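4-oxalocrotonate decarboxylase NahK (Pseudomonas putida, PDB 5D2J) catalyses, as a metal-binding enzyme, the decarboxylation of (3E)-2-oxohex-3-enedioate to 2-oxopent-4-enoate and carbon dioxide in the breakdown of aromatic hydrocarbons. Local coordinates at residues A[45-50]-A[162-167]; A[114-119]-A[145-150]. The protein carries 1 engineered substitution. All coordinates share one frame; numbering follows the deposited sequence.

Contact 1 (A[45-50]-A[162-167]); sequences ADAYDV and SVVADN
V164 points CG1 at the ring of Y48 because CG1 lies anti to the backbone N (chi1 167°), while the first torsion of Y48 (-85°) sets its ring anti to the carbonyl carbon. Helix 44-60 packs closely against the short helix 160-165 through two alanines, the A47 and A165 CA atoms being 4.4 Å apart. The Y48 CB leaves its helix away from the partner, yet the ring returns as a CH-pi acceptor: V164 CG1 stands 3.4 Å from the centroid of the Y48 ring and 8° off the normal, so the methyl sits almost centrally over one face. Y48 OH bonds to Y88 N, which fixes the far end of the ring. Replacing Y48 with an alanine would probably cost the V164 methyl its aromatic partner and leave Y88 N without the hydroxyl it now bonds to. Beside the ring, A47 CB meets V164 CG1 at 3.7 Å; A47 O lies 3.6 Å from A165 CA, consistent with the small side chains on both sides. Helix 160-165 ends in a Schellman motif, with N167, at positive phi, as its C-prime residue and N167 N bonded to V164 O. Nearly one turn beyond A47, V50 CG1 rests 4.1 Å from A165 CB.

Contact 2 (A[114-119]-A[145-150]); sequences EAEISV and TVEVID. With MG (magnesium ion), chain C; 0L1 (hexanedioic acid), chain E.
Metal coordination joins E114 and E116 of one strand to E147 of the other: three glutamates on two antiparallel strands of the fumarylacetoacetate hydrolase-type domain form the metal site. Each gives a single carboxylate oxygen to the magnesium ion: E116 OE2 and E147 OE1 at 2.1 Å, E114 OE1 at 2.2 Å from it. Hexanedioic acid, through carboxylate oxygen O2, and two waters complete six ligands. The carboxylate planes of E116 and E147 stand 82° apart, and all three side chains lie on one face of the sheet. E147 reaches the ion with CG anti to its backbone N (chi1 -165°), and its other oxygen, OE2, is salt-bridged to K69. One water donates to hexanedioic acid O1 and weakly to E114 OE2; the other donates to E116 OE1.

Backbone hydrogen bonds set this register: E114 pairs with E147 and E116 with T145 as antiparallel hydrogen-bonded pairs. E116 N meets T145 O at 2.8 Å, the C=O...N angle being 178°. Farther along, S118 OG donates to T145 OG1 at 2.7 Å.

In van der Waals packing, I149 CG2 lies 3.7 Å from E114 OE1 and 3.8 Å from hexanedioic acid O2. Strand 236-238 flanks strand 112-121, strand 170-175 flanks 139-149, and strand 253-258 covers A115 and V146 on the face opposite the metal.

In the fold
Contact 2 is nested along the chain inside the loop closed by contact 1, and strand 139-149 is followed by helix 160-165, so the metal-binding strand leads on to the helix that packs against 44-60. The contact centres are 20 Å apart and their nearest atoms about 5 Å, without touching. Contact 2 binds magnesium and hexanedioic acid directly, whereas contact 1 reaches the ligand through V163 of segment 162-167, the side chain of V164 being about 9 Å from it. Of the residues that bind 2-oxoglutarate, L72 has its side chain about 7 Å from that of V164 and about 8 Å from that of E114, and K69 about 3 Å from that of E147 and about 9 Å from that of Y48.

Contact 1 (A[45-50]-A[162-167])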
loop_
_atom_site.group_PDB
_atom_site.type_symbol
_atom_site.label_atom_id
_atom_site.label_comp_id
_atom_site.label_asym_id
_atom_site.label_seq_id
_atom_site.Cartn_x
_atom_site.Cartn_y
_atom_site.Cartn_z
ATOM N N ALA A 45 5.208 15.478 -8.138
ATOM C CA ALA A 45 4.152 15.564 -9.137
ATOM C C ALA A 45 4.518 14.733 -10.363
ATOM O O ALA A 45 3.656 14.064 -10.941
ATOM C CB ALA A 45 3.893 17.015 -9.515
ATOM N N ASP A 46 5.787 14.776 -10.762
ATOM C CA ASP A 46 6.275 13.903 -11.831
ATOM C C ASP A 46 6.045 12.442 -11.468
ATOM O O ASP A 46 5.547 11.665 -12.274
ATOM C CB ASP A 46 7.777 14.097 -12.066
ATOM C CG ASP A 46 8.114 15.397 -12.754
ATOM O OD1 ASP A 46 7.315 15.874 -13.594
ATOM O OD2 ASP A 46 9.204 15.939 -12.459
ATOM N N ALA A 47 6.424 12.067 -10.249
ATOM C CA ALA A 47 6.362 10.672 -9.839
ATOM C C ALA A 47 4.917 10.205 -9.789
ATOM O O ALA A 47 4.598 9.073 -10.168
ATOM C CB ALA A 47 7.028 10.485 -8.489
ATOM N N TYR A 48 4.030 11.067 -9.311
ATOM C CA TYR A 48 2.630 10.685 -9.282
ATOM C C TYR A 48 2.061 10.637 -10.702
ATOM O O TYR A 48 1.222 9.789 -10.991
ATOM C CB TYR A 48 1.818 11.601 -8.366
ATOM C CG TYR A 48 1.855 11.176 -6.913
ATOM C CD1 TYR A 48 1.281 9.976 -6.511
ATOM C CD2 TYR A 48 2.460 11.973 -5.948
ATOM C CE1 TYR A 48 1.304 9.579 -5.177
ATOM C CE2 TYR A 48 2.491 11.584 -4.607
ATOM C CZ TYR A 48 1.911 10.382 -4.236
ATOM O OH TYR A 48 1.935 9.982 -2.915
ATOM N N ASP A 49 2.535 11.512 -11.586
ATOM C CA ASP A 49 2.179 11.421 -13.009
ATOM C C ASP A 49 2.532 10.039 -13.551
ATOM O O ASP A 49 1.729 9.407 -14.242
ATOM C CB ASP A 49 2.900 12.497 -13.847
ATOM C CG ASP A 49 2.252 13.866 -13.731
ATOM O OD1 ASP A 49 1.184 13.975 -13.082
ATOM O OD2 ASP A 49 2.802 14.837 -14.298
ATOM N N VAL A 50 3.737 9.576 -13.227
ATOM C CA VAL A 50 4.187 8.260 -13.672
ATOM C C VAL A 50 3.310 7.163 -13.062
ATOM O O VAL A 50 2.854 6.267 -13.769
ATOM C CB VAL A 50 5.670 8.029 -13.335
ATOM C CG1 VAL A 50 6.069 6.580 -13.597
ATOM C CG2 VAL A 50 6.542 8.968 -14.156
ATOM N N SER A 162 11.271 8.099 -6.337
ATOM C CA SER A 162 11.339 6.858 -7.100
ATOM C C SER A 162 10.289 5.861 -6.616
ATOM O O SER A 162 9.656 5.168 -7.414
ATOM C CB SER A 162 12.739 6.242 -7.009
ATOM O OG SER A 162 13.718 7.087 -7.586
ATOM N N VAL A 163 10.097 5.792 -5.303
ATOM C CA VAL A 163 9.137 4.854 -4.735
ATOM C C VAL A 163 7.705 5.177 -5.155
ATOM O O VAL A 163 6.931 4.273 -5.493
ATOM C CB VAL A 163 9.284 4.786 -3.201
ATOM C CG1 VAL A 163 8.114 4.041 -2.560
ATOM C CG2 VAL A 163 10.608 4.119 -2.864
ATOM N N VAL A 164 7.356 6.463 -5.161
ATOM C CA VAL A 164 6.036 6.867 -5.653
ATOM C C VAL A 164 5.835 6.443 -7.105
ATOM O O VAL A 164 4.778 5.927 -7.470
ATOM C CB VAL A 164 5.818 8.385 -5.509
ATOM C CG1 VAL A 164 4.591 8.828 -6.295
ATOM C CG2 VAL A 164 5.654 8.739 -4.044
ATOM N N ALA A 165 6.863 6.644 -7.920
ATOM C CA ALA A 165 6.794 6.293 -9.335
ATOM C C ALA A 165 6.600 4.786 -9.519
ATOM O O ALA A 165 6.001 4.347 -10.502
ATOM C CB ALA A 165 8.051 6.762 -10.043
ATOM N N ASP A 166 7.107 4.009 -8.561
ATOM C CA ASP A 166 7.002 2.544 -8.556
ATOM C C ASP A 166 5.770 2.086 -7.753
ATOM O O ASP A 166 5.727 0.982 -7.199
ATOM C CB ASP A 166 8.314 1.940 -7.992
ATOM C CG ASP A 166 8.335 0.405 -7.993
ATOM O OD1 ASP A 166 7.885 -0.216 -8.984
ATOM O OD2 ASP A 166 8.827 -0.184 -6.995
ATOM N N ASN A 167 4.752 2.940 -7.710
ATOM C CA ASN A 167 3.470 2.604 -7.084
ATOM C C ASN A 167 3.621 2.159 -5.629
ATOM O O ASN A 167 2.929 1.250 -5.171
ATOM C CB ASN A 167 2.730 1.528 -7.888
ATOM C CG ASN A 167 1.274 1.394 -7.481
ATOM O OD1 ASN A 167 0.655 2.372 -7.069
ATOM N ND2 ASN A 167 0.724 0.181 -7.584
#

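Contact 2 (A[114-119]-A[145-150])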
loop_
_atom_site.group_PDB
_atom_site.type_symbol
_atom_site.label_atom_id
_atom_site.label_comp_id
_atom_site.label_asym_id
_atom_site.label_seq_id
_atom_site.Cartn_x
_atom_site.Cartn_y
_atom_site.Cartn_z
ATOM N N GLU A 114 3.878 -7.031 5.576
ATOM C CA GLU A 114 3.514 -6.084 6.633
ATOM C C GLU A 114 2.078 -6.400 6.987
ATOM O O GLU A 114 1.258 -6.594 6.088
ATOM C CB GLU A 114 3.456 -4.646 6.106
ATOM C CG GLU A 114 4.669 -4.064 5.432
ATOM C CD GLU A 114 4.408 -2.632 4.969
ATOM O OE1 GLU A 114 3.657 -2.428 3.976
ATOM O OE2 GLU A 114 4.942 -1.706 5.612
ATOM N N ALA A 115 1.745 -6.397 8.274
ATOM C CA ALA A 115 0.333 -6.519 8.671
ATOM C C ALA A 115 -0.323 -5.140 8.707
ATOM O O ALA A 115 0.284 -4.178 9.175
ATOM C CB ALA A 115 0.219 -7.184 10.017
ATOM N N GLU A 116 -1.546 -5.031 8.185
ATOM C CA GLU A 116 -2.247 -3.753 8.124
ATOM C C GLU A 116 -3.720 -3.974 8.426
ATOM O O GLU A 116 -4.170 -5.121 8.545
ATOM C CB GLU A 116 -2.088 -3.108 6.736
ATOM C CG GLU A 116 -0.660 -3.177 6.194
ATOM C CD GLU A 116 -0.361 -2.164 5.103
ATOM O OE1 GLU A 116 -1.239 -1.339 4.777
ATOM O OE2 GLU A 116 0.778 -2.187 4.583
ATOM N N ILE A 117 -4.470 -2.882 8.557
ATOM C CA ILE A 117 -5.926 -2.978 8.633
ATOM C C ILE A 117 -6.480 -2.143 7.488
ATOM O O ILE A 117 -5.992 -1.040 7.217
ATOM C CB ILE A 117 -6.497 -2.558 10.029
ATOM C CG1 ILE A 117 -7.984 -2.919 10.137
ATOM C CG2 ILE A 117 -6.256 -1.070 10.332
ATOM C CD1 ILE A 117 -8.243 -4.427 10.155
ATOM N N SER A 118 -7.444 -2.701 6.760
ATOM C CA SER A 118 -8.014 -2.006 5.619
ATOM C C SER A 118 -9.438 -1.603 5.956
ATOM O O SER A 118 -10.037 -2.138 6.895
ATOM C CB SER A 118 -8.018 -2.914 4.391
ATOM O OG SER A 118 -6.693 -3.254 4.009
ATOM N N VAL A 119 -9.970 -0.653 5.193
ATOM C CA VAL A 119 -11.378 -0.298 5.303
ATOM C C VAL A 119 -11.986 -0.305 3.913
ATOM O O VAL A 119 -11.276 -0.177 2.909
ATOM C CB VAL A 119 -11.601 1.096 5.943
ATOM C CG1 VAL A 119 -11.109 1.130 7.392
ATOM C CG2 VAL A 119 -10.939 2.196 5.091
ATOM N N THR A 145 -5.646 -7.276 6.734
ATOM C CA THR A 145 -4.957 -7.376 5.451
ATOM C C THR A 145 -3.454 -7.458 5.660
ATOM O O THR A 145 -2.883 -6.697 6.446
ATOM C CB THR A 145 -5.238 -6.139 4.575
ATOM O OG1 THR A 145 -6.656 -5.936 4.456
ATOM C CG2 THR A 145 -4.633 -6.318 3.175
ATOM N N VAL A 146 -2.807 -8.381 4.957
ATOM C CA VAL A 146 -1.352 -8.454 4.981
ATOM C C VAL A 146 -0.859 -8.000 3.618
ATOM O O VAL A 146 -1.287 -8.544 2.593
ATOM C CB VAL A 146 -0.866 -9.885 5.243
ATOM C CG1 VAL A 146 0.670 -9.967 5.152
ATOM C CG2 VAL A 146 -1.349 -10.352 6.603
ATOM N N GLU A 147 0.010 -6.988 3.586
ATOM C CA GLU A 147 0.550 -6.542 2.304
ATOM C C GLU A 147 1.828 -7.287 1.996
ATOM O O GLU A 147 2.626 -7.564 2.889
ATOM C CB GLU A 147 0.855 -5.038 2.261
ATOM C CG GLU A 147 1.061 -4.562 0.803
ATOM C CD GLU A 147 1.307 -3.071 0.632
ATOM O OE1 GLU A 147 1.550 -2.366 1.631
ATOM O OE2 GLU A 147 1.275 -2.605 -0.529
ATOM N N VAL A 148 2.021 -7.615 0.727
ATOM C CA VAL A 148 3.320 -8.071 0.282
ATOM C C VAL A 148 3.879 -6.888 -0.485
ATOM O O VAL A 148 3.307 -6.491 -1.498
ATOM C CB VAL A 148 3.211 -9.293 -0.650
ATOM C CG1 VAL A 148 4.607 -9.778 -1.061
ATOM C CG2 VAL A 148 2.422 -10.419 0.028
ATOM N N ILE A 149 4.964 -6.293 0.017
ATOM C CA ILE A 149 5.620 -5.189 -0.688
ATOM C C ILE A 149 6.880 -5.688 -1.386
ATOM O O ILE A 149 7.549 -6.616 -0.917
ATOM C CB ILE A 149 5.968 -4.001 0.231
ATOM C CG1 ILE A 149 6.670 -4.472 1.502
ATOM C CG2 ILE A 149 4.709 -3.186 0.556
ATOM C CD1 ILE A 149 7.274 -3.337 2.329
ATOM N N ASP A 150 7.205 -5.083 -2.521
ATOM C CA ASP A 150 8.288 -5.625 -3.326
ATOM C C ASP A 150 8.784 -4.539 -4.262
ATOM O O ASP A 150 8.390 -4.489 -5.425
ATOM C CB ASP A 150 7.756 -6.821 -4.131
ATOM C CG ASP A 150 8.855 -7.624 -4.786
ATOM O OD1 ASP A 150 9.950 -7.716 -4.205
ATOM O OD2 ASP A 150 8.623 -8.166 -5.893
HETATM MG MG MG C . 2.025 -1.163 3.288
HETATM O O1 0L1 E . 4.542 1.396 3.343
HETATM C C2 0L1 E . 4.312 0.898 2.205
HETATM O O2 0L1 E . 3.378 0.061 2.068
HETATM C C3 0L1 E . 5.152 1.308 1.010
HETATM C C4 0L1 E . 6.627 1.138 1.323
HETATM C C5 0L1 E . 7.432 1.451 0.081
HETATM C C6 0L1 E . 8.919 1.450 0.380
HETATM C C7 0L1 E . 9.447 0.041 0.548
HETATM O O4 0L1 E . 9.397 -0.770 -0.417
HETATM O O3 0L1 E . 9.960 -0.326 1.645
HETATM O O HOH W 1 2.813 0.172 4.793
HETATM O O HOH W 2 0.214 0.002 2.978
#